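Local coordinates for RctB replication initiator protein (Vibrio cholerae, PDB 5UBE) that probably binds origin DNA through a winged-helix-type domain to initiate replication of the second chromosome of the cholera bacterium, at residues 19-24 with 110-115. Numbering follows the deposited sequence.
Sequences HLFEVS and MLHRFI
Strands 20-22 and 108-114 run side by side as the central, parallel pair of the mixed sheet in this helix-turn-helix domain, bringing the first strand of the chain against the last, with L20 paired to L111 and F21 to H112 in register. The backbone ladder starts with L20 N giving its hydrogen to M110 O (2.9 Å), then H112 N to L20 O, and ends with E22 N to H112 O, the straightest of the three at 171°. Where the direct hydrogen bonds between the two strands stop, a water takes over: it donates to E22 O and accepts from F114 N, with a longer bond to E22 OE2. E22 also reaches across with its side chain. CG is anti to the backbone N (chi1 163°), and the carboxylate crosses to R113: OE1 of E22 forms a salt bridge with R113, taking a hydrogen bond from NE (2.9 Å) on its syn side and a weak one from NH2; the two planar groups are turned 34° apart.

H19, F21 and H112 form an aromatic cluster. The H112 ring lies obliquely to both others, its centroid 5.3 Å from that of F21, and turns an edge to L20 O, which sits 3.2 Å from CD2. H112 NE2 is buried without a hydrogen-bonding partner in the model. M110 CB makes a CH-pi contact over one face of the H19 ring, 3.6 Å from its centroid, while the end of the methionine side chain leads away. On the other face of the sheet, L20 CB meets L111 CD1 at 3.7 Å.

L85 of helix 78-91 touches the side chains of H19, F21 and H112, and F21 and F114 both meet F94 of strand 94-100 and I51 of helix 42-55. Strand 62-64 pairs with the outer edge of 20-22, and strand 94-100 with that of 108-114.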
loop_
_atom_site.group_PDB
_atom_site.type_symbol
_atom_site.label_atom_id
_atom_site.label_comp_id
_atom_site.label_asym_id
_atom_site.label_seq_id
_atom_site.Cartn_x
_atom_site.Cartn_y
_atom_site.Cartn_z
ATOM N N HIS A 19 -3.048 -6.149 -4.933
ATOM C CA HIS A 19 -3.336 -4.774 -4.580
ATOM C C HIS A 19 -2.074 -3.926 -4.698
ATOM O O HIS A 19 -0.954 -4.429 -4.596
ATOM C CB HIS A 19 -3.910 -4.692 -3.165
ATOM C CG HIS A 19 -5.360 -5.045 -3.082
ATOM N ND1 HIS A 19 -6.039 -5.136 -1.885
ATOM C CD2 HIS A 19 -6.266 -5.324 -4.049
ATOM C CE1 HIS A 19 -7.299 -5.453 -2.119
ATOM N NE2 HIS A 19 -7.463 -5.575 -3.422
ATOM N N LEU A 20 -2.273 -2.619 -4.895
ATOM C CA LEU A 20 -1.209 -1.685 -5.242
ATOM C C LEU A 20 -1.131 -0.535 -4.246
ATOM O O LEU A 20 -2.151 -0.053 -3.749
ATOM C CB LEU A 20 -1.439 -1.106 -6.636
ATOM C CG LEU A 20 -1.409 -2.080 -7.808
ATOM C CD1 LEU A 20 -1.556 -1.333 -9.126
ATOM C CD2 LEU A 20 -0.117 -2.861 -7.784
ATOM N N PHE A 21 0.095 -0.079 -3.987
ATOM C CA PHE A 21 0.368 1.032 -3.082
ATOM C C PHE A 21 1.122 2.123 -3.826
ATOM O O PHE A 21 2.178 1.867 -4.410
ATOM C CB PHE A 21 1.195 0.577 -1.883
ATOM C CG PHE A 21 0.504 -0.439 -1.035
ATOM C CD1 PHE A 21 -0.325 -0.044 -0.001
ATOM C CD2 PHE A 21 0.663 -1.793 -1.289
ATOM C CE1 PHE A 21 -0.974 -0.995 0.776
ATOM C CE2 PHE A 21 0.020 -2.740 -0.517
ATOM C CZ PHE A 21 -0.789 -2.353 0.506
ATOM N N GLU A 22 0.599 3.340 -3.778
ATOM C CA GLU A 22 1.281 4.467 -4.401
ATOM C C GLU A 22 2.456 4.905 -3.523
ATOM O O GLU A 22 2.278 5.214 -2.339
ATOM C CB GLU A 22 0.278 5.598 -4.627
ATOM C CG GLU A 22 0.866 6.951 -4.886
ATOM C CD GLU A 22 -0.167 8.046 -4.679
ATOM O OE1 GLU A 22 -1.201 8.019 -5.385
ATOM O OE2 GLU A 22 0.044 8.903 -3.792
ATOM N N VAL A 23 3.659 4.912 -4.106
ATOM C CA VAL A 23 4.851 5.340 -3.385
ATOM C C VAL A 23 4.788 6.839 -3.132
ATOM O O VAL A 23 4.396 7.619 -4.008
ATOM C CB VAL A 23 6.109 4.965 -4.182
ATOM C CG1 VAL A 23 7.351 5.543 -3.518
ATOM C CG2 VAL A 23 6.217 3.442 -4.308
ATOM N N SER A 24 5.148 7.254 -1.919
ATOM C CA SER A 24 5.286 8.675 -1.628
ATOM C C SER A 24 6.427 8.867 -0.646
ATOM O O SER A 24 6.468 8.207 0.395
ATOM C CB SER A 24 3.988 9.259 -1.060
ATOM O OG SER A 24 4.224 10.060 0.096
ATOM N N MET A 110 -7.097 -2.724 -6.603
ATOM C CA MET A 110 -7.209 -1.623 -5.644
ATOM C C MET A 110 -5.899 -0.845 -5.544
ATOM O O MET A 110 -4.831 -1.432 -5.330
ATOM C CB MET A 110 -7.595 -2.130 -4.253
ATOM C CG MET A 110 -9.058 -1.933 -3.905
ATOM S SD MET A 110 -9.636 -0.247 -4.128
ATOM C CE MET A 110 -11.376 -0.480 -3.751
ATOM N N LEU A 111 -5.987 0.474 -5.678
ATOM C CA LEU A 111 -4.852 1.354 -5.439
ATOM C C LEU A 111 -5.012 2.010 -4.076
ATOM O O LEU A 111 -6.109 2.429 -3.706
ATOM C CB LEU A 111 -4.736 2.419 -6.529
ATOM C CG LEU A 111 -3.521 3.338 -6.405
ATOM C CD1 LEU A 111 -2.237 2.530 -6.534
ATOM C CD2 LEU A 111 -3.585 4.446 -7.445
ATOM N N HIS A 112 -3.916 2.093 -3.332
ATOM C CA HIS A 112 -3.938 2.611 -1.971
ATOM C C HIS A 112 -2.952 3.756 -1.884
ATOM O O HIS A 112 -1.774 3.591 -2.217
ATOM C CB HIS A 112 -3.601 1.513 -0.958
ATOM C CG HIS A 112 -4.549 0.367 -1.022
ATOM N ND1 HIS A 112 -5.541 0.166 -0.085
ATOM C CD2 HIS A 112 -4.706 -0.598 -1.955
ATOM C CE1 HIS A 112 -6.247 -0.899 -0.422
ATOM N NE2 HIS A 112 -5.763 -1.380 -1.553
ATOM N N ARG A 113 -3.440 4.907 -1.434
ATOM C CA ARG A 113 -2.669 6.140 -1.352
ATOM C C ARG A 113 -2.621 6.577 0.101
ATOM O O ARG A 113 -3.655 6.637 0.765
ATOM C CB ARG A 113 -3.299 7.231 -2.226
ATOM C CG ARG A 113 -2.952 8.663 -1.827
ATOM C CD ARG A 113 -3.673 9.624 -2.750
ATOM N NE ARG A 113 -3.528 9.197 -4.139
ATOM C CZ ARG A 113 -4.254 9.655 -5.153
ATOM N NH1 ARG A 113 -5.197 10.567 -4.947
ATOM N NH2 ARG A 113 -4.038 9.197 -6.379
ATOM N N PHE A 114 -1.419 6.835 0.602
ATOM C CA PHE A 114 -1.285 7.319 1.964
ATOM C C PHE A 114 -2.053 8.621 2.115
ATOM O O PHE A 114 -2.129 9.426 1.183
ATOM C CB PHE A 114 0.189 7.514 2.315
ATOM C CG PHE A 114 0.927 6.211 2.610
ATOM C CD1 PHE A 114 0.798 5.590 3.852
ATOM C CD2 PHE A 114 1.741 5.618 1.650
ATOM C CE1 PHE A 114 1.477 4.414 4.129
ATOM C CE2 PHE A 114 2.423 4.417 1.919
ATOM C CZ PHE A 114 2.287 3.820 3.163
ATOM N N ILE A 115 -2.668 8.802 3.280
ATOM C CA ILE A 115 -3.448 9.993 3.591
ATOM C C ILE A 115 -2.653 10.825 4.584
ATOM O O ILE A 115 -2.120 10.297 5.566
ATOM C CB ILE A 115 -4.841 9.632 4.152
ATOM C CG1 ILE A 115 -5.559 8.654 3.219
ATOM C CG2 ILE A 115 -5.693 10.887 4.301
ATOM C CD1 ILE A 115 -6.986 8.359 3.612
HETATM O O HOH W 1 0.729 7.043 -1.176
#